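Local coordinates for hypothetical protein SSO2532 (PDB 1VPH) that is of unknown function but belongs to the YjbQ (UPF0047) family, assembles from three copies of one chain and carries a bound potassium ion, at residues 15-20 against 141-146; 48-53 against 110-115. All coordinates share one frame; numbering follows the deposited sequence.

Contact 1 of 2, residues 15-20 against 141-146; sequences VYFDDI and HITVEI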
loop_
_atom_site.group_PDB
_atom_site.type_symbol
_atom_site.label_atom_id
_atom_site.label_comp_id
_atom_site.label_asym_id
_atom_site.label_seq_id
_atom_site.Cartn_x
_atom_site.Cartn_y
_atom_site.Cartn_z
ATOM N N VAL C 15 13.602 -8.811 15.022
ATOM C CA VAL C 15 13.475 -7.671 14.096
ATOM C C VAL C 15 14.863 -7.332 13.558
ATOM O O VAL C 15 15.791 -7.189 14.321
ATOM C CB VAL C 15 12.870 -6.383 14.760
ATOM C CG1 VAL C 15 12.782 -5.233 13.735
ATOM C CG2 VAL C 15 11.548 -6.627 15.408
ATOM N N TYR C 16 15.017 -7.272 12.232
ATOM C CA TYR C 16 16.333 -7.088 11.630
ATOM C C TYR C 16 16.183 -5.952 10.640
ATOM O O TYR C 16 15.229 -5.929 9.888
ATOM C CB TYR C 16 16.732 -8.362 10.906
ATOM C CG TYR C 16 18.098 -8.285 10.265
ATOM C CD1 TYR C 16 19.254 -8.604 10.996
ATOM C CD2 TYR C 16 18.248 -7.909 8.909
ATOM C CE1 TYR C 16 20.508 -8.536 10.415
ATOM C CE2 TYR C 16 19.502 -7.850 8.325
ATOM C CZ TYR C 16 20.633 -8.158 9.080
ATOM O OH TYR C 16 21.889 -8.138 8.497
ATOM N N PHE C 17 17.141 -5.030 10.666
ATOM C CA PHE C 17 17.156 -3.863 9.821
ATOM C C PHE C 17 18.384 -3.867 8.937
ATOM O O PHE C 17 19.489 -4.197 9.356
ATOM C CB PHE C 17 17.238 -2.581 10.694
ATOM C CG PHE C 17 15.912 -2.121 11.275
ATOM C CD1 PHE C 17 14.950 -1.522 10.458
ATOM C CD2 PHE C 17 15.678 -2.204 12.644
ATOM C CE1 PHE C 17 13.740 -1.083 11.000
ATOM C CE2 PHE C 17 14.466 -1.741 13.195
ATOM C CZ PHE C 17 13.504 -1.203 12.380
ATOM N N ASP C 18 18.202 -3.445 7.698
ATOM C CA ASP C 18 19.321 -3.092 6.890
ATOM C C ASP C 18 18.854 -1.969 5.956
ATOM O O ASP C 18 17.683 -1.560 5.996
ATOM C CB ASP C 18 19.816 -4.345 6.150
ATOM C CG ASP C 18 21.348 -4.404 6.087
ATOM O OD1 ASP C 18 21.922 -3.339 5.787
ATOM O OD2 ASP C 18 21.953 -5.472 6.364
ATOM N N ASP C 19 19.789 -1.452 5.166
ATOM C CA ASP C 19 19.605 -0.236 4.390
ATOM C C ASP C 19 20.174 -0.401 2.998
ATOM O O ASP C 19 21.239 -0.989 2.805
ATOM C CB ASP C 19 20.330 0.866 5.114
ATOM C CG ASP C 19 19.790 1.037 6.453
ATOM O OD1 ASP C 19 20.234 0.352 7.390
ATOM O OD2 ASP C 19 18.790 1.715 6.544
ATOM N N ILE C 20 19.454 0.142 2.039
ATOM C CA ILE C 20 19.938 0.167 0.648
ATOM C C ILE C 20 19.986 1.634 0.235
ATOM O O ILE C 20 19.073 2.379 0.497
ATOM C CB ILE C 20 19.000 -0.690 -0.339
ATOM C CG1 ILE C 20 18.869 -2.135 0.141
ATOM C CG2 ILE C 20 19.507 -0.712 -1.810
ATOM C CD1 ILE C 20 17.800 -2.971 -0.615
ATOM N N HIS C 141 17.496 6.616 0.324
ATOM C CA HIS C 141 17.669 5.639 1.372
ATOM C C HIS C 141 16.404 4.772 1.443
ATOM O O HIS C 141 15.304 5.254 1.666
ATOM C CB HIS C 141 17.903 6.315 2.683
ATOM C CG HIS C 141 18.046 5.360 3.829
ATOM N ND1 HIS C 141 17.857 5.746 5.136
ATOM C CD2 HIS C 141 18.323 4.038 3.863
ATOM C CE1 HIS C 141 18.013 4.700 5.929
ATOM N NE2 HIS C 141 18.293 3.650 5.183
ATOM N N ILE C 142 16.600 3.472 1.250
ATOM C CA ILE C 142 15.548 2.487 1.426
ATOM C C ILE C 142 15.845 1.670 2.701
ATOM O O ILE C 142 16.939 1.115 2.852
ATOM C CB ILE C 142 15.513 1.497 0.252
ATOM C CG1 ILE C 142 15.297 2.217 -1.103
ATOM C CG2 ILE C 142 14.389 0.466 0.425
ATOM C CD1 ILE C 142 16.262 1.812 -2.175
ATOM N N THR C 143 14.886 1.624 3.610
ATOM C CA THR C 143 14.985 0.763 4.778
ATOM C C THR C 143 14.400 -0.569 4.452
ATOM O O THR C 143 13.304 -0.646 3.875
ATOM C CB THR C 143 14.156 1.372 5.934
ATOM O OG1 THR C 143 14.726 2.654 6.224
ATOM C CG2 THR C 143 14.184 0.499 7.173
ATOM N N VAL C 144 15.095 -1.628 4.869
ATOM C CA VAL C 144 14.579 -2.968 4.723
ATOM C C VAL C 144 14.476 -3.517 6.122
ATOM O O VAL C 144 15.460 -3.633 6.790
ATOM C CB VAL C 144 15.482 -3.845 3.861
ATOM C CG1 VAL C 144 14.941 -5.257 3.703
ATOM C CG2 VAL C 144 15.722 -3.188 2.454
ATOM N N GLU C 145 13.273 -3.890 6.523
ATOM C CA GLU C 145 13.071 -4.458 7.856
ATOM C C GLU C 145 12.454 -5.845 7.745
ATOM O O GLU C 145 11.430 -6.017 7.088
ATOM C CB GLU C 145 12.174 -3.526 8.631
ATOM C CG GLU C 145 12.024 -3.894 10.096
ATOM C CD GLU C 145 11.029 -2.992 10.842
ATOM O OE1 GLU C 145 10.536 -1.980 10.272
ATOM O OE2 GLU C 145 10.761 -3.271 12.036
ATOM N N ILE C 146 13.071 -6.833 8.382
ATOM C CA ILE C 146 12.501 -8.168 8.457
ATOM C C ILE C 146 12.028 -8.379 9.898
ATOM O O ILE C 146 12.719 -8.058 10.839
ATOM C CB ILE C 146 13.482 -9.289 8.020
ATOM C CG1 ILE C 146 13.984 -9.020 6.574
ATOM C CG2 ILE C 146 12.748 -10.589 7.955
ATOM C CD1 ILE C 146 15.209 -8.240 6.510
#
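Glu-145 lies alongside Phe-17, the two side chains running the same way off one face of an antiparallel pair. Starting at the root, Glu-145 CB sits 3.7 Å from Phe-17 CE1. Glu-145 CG, anti to the backbone N (chi1 -172°), lies over one face of the Phe-17 ring, 3.4 Å from CE1. The carboxyl carbon follows: Glu-145 CD is 3.4 Å from Phe-17 CZ, with the carboxylate turned 30° from the ring plane. Both oxygens stay by the ring, OE1 near CE1 and OE2 near CZ, and Glu-145 OE2 also reaches Val-15 CG1 at 3.3 Å. Thr-143 CG2 meets the same ring at its edge. An alanine in place of Glu-145 takes away CG and the carboxylate, and would probably leave a gap over the Phe-17 ring and beside Val-15 CG1, with the ring freer to turn. Further along this face, His-141 NE2 donates to Asp-19 OD2; at 2.4 Å the modelled length is doubtfully short. Asp-19 OD1 forms a salt bridge with Arg-116 of the second subunit. The other face is mainly hydrocarbon across the pair, though Asp-18 also stands on it: Ile-20 CD1 packs on Val-144 CG2 at 3.7 Å, and Tyr-16 CD2 on Ile-146 CD1, with helix 34-44 beneath them. Tyr-16, Asp-18 and Ile-20 each trade two backbone hydrogen bonds, with Ile-146, Val-144 and Ile-142 respectively. This is a regular antiparallel ladder at the margin of the chain's larger sheet, one face covered by a helix of its own chain and the other by a neighbouring subunit.

Contact 2 of 2, residues 48-53 against 110-115; sequences NGICLI and ERVFPV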
loop_
_atom_site.group_PDB
_atom_site.type_symbol
_atom_site.label_atom_id
_atom_site.label_comp_id
_atom_site.label_asym_id
_atom_site.label_seq_id
_atom_site.Cartn_x
_atom_site.Cartn_y
_atom_site.Cartn_z
ATOM N N ASN C 48 10.293 -17.011 8.932
ATOM C CA ASN C 48 8.864 -16.793 8.724
ATOM C C ASN C 48 8.479 -15.465 9.310
ATOM O O ASN C 48 8.667 -15.219 10.490
ATOM C CB ASN C 48 8.093 -17.910 9.405
ATOM C CG ASN C 48 8.459 -19.235 8.865
ATOM O OD1 ASN C 48 8.486 -19.406 7.632
ATOM N ND2 ASN C 48 8.829 -20.186 9.762
ATOM N N GLY C 49 7.976 -14.565 8.462
ATOM C CA GLY C 49 7.645 -13.249 8.931
ATOM C C GLY C 49 7.262 -12.360 7.774
ATOM O O GLY C 49 6.648 -12.831 6.794
ATOM N N ILE C 50 7.625 -11.096 7.893
ATOM C CA ILE C 50 7.336 -10.129 6.872
ATOM C C ILE C 50 8.582 -9.329 6.546
ATOM O O ILE C 50 9.522 -9.245 7.342
ATOM C CB ILE C 50 6.176 -9.170 7.248
ATOM C CG1 ILE C 50 6.464 -8.432 8.547
ATOM C CG2 ILE C 50 4.861 -9.955 7.399
ATOM C CD1 ILE C 50 5.586 -7.227 8.770
ATOM N N CYS C 51 8.598 -8.769 5.339
ATOM C CA CYS C 51 9.683 -7.904 4.936
ATOM C C CYS C 51 9.013 -6.586 4.488
ATOM O O CYS C 51 8.214 -6.581 3.520
ATOM C CB CYS C 51 10.482 -8.528 3.832
ATOM S SG CYS C 51 11.696 -7.420 3.092
ATOM N N LEU C 52 9.318 -5.520 5.224
ATOM C CA LEU C 52 8.945 -4.164 4.920
ATOM C C LEU C 52 10.065 -3.470 4.153
ATOM O O LEU C 52 11.193 -3.406 4.611
ATOM C CB LEU C 52 8.691 -3.381 6.230
ATOM C CG LEU C 52 8.358 -1.887 6.129
ATOM C CD1 LEU C 52 7.025 -1.630 5.361
ATOM C CD2 LEU C 52 8.290 -1.175 7.494
ATOM N N ILE C 53 9.733 -2.921 2.986
ATOM C CA ILE C 53 10.661 -2.147 2.184
ATOM C C ILE C 53 10.086 -0.740 2.083
ATOM O O ILE C 53 8.993 -0.559 1.519
ATOM C CB ILE C 53 10.752 -2.749 0.757
ATOM C CG1 ILE C 53 11.144 -4.224 0.816
ATOM C CG2 ILE C 53 11.717 -1.942 -0.104
ATOM C CD1 ILE C 53 10.025 -5.166 0.482
ATOM N N GLU C 110 5.960 2.372 0.805
ATOM C CA GLU C 110 6.334 1.010 1.275
ATOM C C GLU C 110 5.630 -0.101 0.578
ATOM O O GLU C 110 4.525 0.098 0.061
ATOM C CB GLU C 110 6.129 0.856 2.767
ATOM C CG GLU C 110 4.750 0.427 3.266
ATOM C CD GLU C 110 3.774 1.596 3.497
ATOM O OE1 GLU C 110 4.230 2.753 3.630
ATOM O OE2 GLU C 110 2.539 1.333 3.570
ATOM N N ARG C 111 6.276 -1.264 0.565
ATOM C CA ARG C 111 5.622 -2.467 0.209
ATOM C C ARG C 111 5.991 -3.513 1.264
ATOM O O ARG C 111 7.040 -3.451 1.873
ATOM C CB ARG C 111 6.021 -2.904 -1.194
ATOM C CG ARG C 111 5.470 -2.113 -2.344
ATOM C CD ARG C 111 3.938 -2.133 -2.394
ATOM N NE ARG C 111 3.492 -1.416 -3.578
ATOM C CZ ARG C 111 3.210 -0.127 -3.649
ATOM N NH1 ARG C 111 3.306 0.653 -2.592
ATOM N NH2 ARG C 111 2.794 0.384 -4.811
ATOM N N VAL C 112 5.084 -4.428 1.494
ATOM C CA VAL C 112 5.269 -5.485 2.524
ATOM C C VAL C 112 5.157 -6.840 1.821
ATOM O O VAL C 112 4.198 -7.072 1.042
ATOM C CB VAL C 112 4.270 -5.391 3.632
ATOM C CG1 VAL C 112 4.487 -6.499 4.662
ATOM C CG2 VAL C 112 4.352 -4.023 4.274
ATOM N N PHE C 113 6.168 -7.682 2.006
ATOM C CA PHE C 113 6.196 -9.018 1.400
ATOM C C PHE C 113 6.180 -10.089 2.517
ATOM O O PHE C 113 6.689 -9.846 3.616
ATOM C CB PHE C 113 7.454 -9.239 0.554
ATOM C CG PHE C 113 7.422 -8.592 -0.795
ATOM C CD1 PHE C 113 7.527 -7.238 -0.910
ATOM C CD2 PHE C 113 7.290 -9.371 -1.944
ATOM C CE1 PHE C 113 7.467 -6.635 -2.137
ATOM C CE2 PHE C 113 7.239 -8.784 -3.181
ATOM C CZ PHE C 113 7.343 -7.406 -3.281
ATOM N N PRO C 114 5.608 -11.275 2.216
ATOM C CA PRO C 114 5.779 -12.352 3.155
ATOM C C PRO C 114 7.194 -12.904 3.047
ATOM O O PRO C 114 7.816 -12.805 1.997
ATOM C CB PRO C 114 4.782 -13.435 2.695
ATOM C CG PRO C 114 3.953 -12.799 1.641
ATOM C CD PRO C 114 4.829 -11.720 1.060
ATOM N N VAL C 115 7.663 -13.442 4.160
ATOM C CA VAL C 115 8.900 -14.199 4.241
ATOM C C VAL C 115 8.515 -15.562 4.789
ATOM O O VAL C 115 7.884 -15.657 5.823
ATOM C CB VAL C 115 9.943 -13.490 5.135
ATOM C CG1 VAL C 115 11.192 -14.397 5.360
ATOM C CG2 VAL C 115 10.338 -12.179 4.529
#
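Ile-53 CD1 comes up against Phe-113 CD1 at 3.5 Å, the methyl meeting the ring obliquely, on the face of the strand pair that also holds Cys-51 and Val-115. There Val-115 CG2, set beside its own backbone N by a chi1 of 173° that puts CG1 anti, reaches Cys-51 CB at 3.7 Å. Across the sheet, Leu-52 CD1 touches two partners, lying 3.7 Å from Glu-110 CB and equally near Val-112 CG2. Ile-50 adds its CB, close to Val-112 CG1. Six backbone hydrogen bonds hold this register, pairing Gly-49 with Val-115, Cys-51 with Phe-113 and Ile-53 with Arg-111. Most are ordinary, but Val-115 N approaches Gly-49 O from 49° above the carbonyl plane. Arg-111 NH1 curls back to Glu-110 O at 3.0 Å, with that oxygen only 8° out of the guanidinium plane.

One shell out, Val-37 and Val-41 of helix 34-44 cover Cys-51 on the first face, Val-37 touching Ile-53 and Val-41 touching Val-115 as well, while Phe-54 of the third subunit meets the Phe-113 ring with the planes inclined. Arg-111 NH1 also donates to Leu-107 O. The Glu-110 chain bends at chi2, and its OE2 accepts from Val-112 N of the second subunit, while Val-112 N of this chain donates a weak hydrogen bond to Glu-110 OE2 of the third. Within the chain, then, the pair is joined by hydrocarbon and the backbone ladder; between chains, apolar packing is supplemented by the bond from Val-112 N to the Glu-110 carboxylate, consistent with these strands helping to hold the trimer together.

In the fold
The two contacts are neighbouring pairs in one antiparallel sheet, in the order 14-24, 137-148, 49-55, 110-116, and their centres lie about 11 Å apart. Strands 137-148 and 49-55 make the seam: Leu-52 N probably donates to Glu-145 O at 2.9 Å, and Ile-142 CG2 packs on Ile-53 CG2 at 3.6 Å on the helix side. Along the chain, contact 2 is nested inside the loop that contact 1 closes; the outer strands bracket the middle pair in sequence, though in the sheet both lie on one side of it. Both contacts touch the second subunit. The potassium ligands, His-91, Asp-95, Asn-97 and His-101, belong to neither contact; they lie between 48-53 and 110-115, inside the loop closed by contact 2.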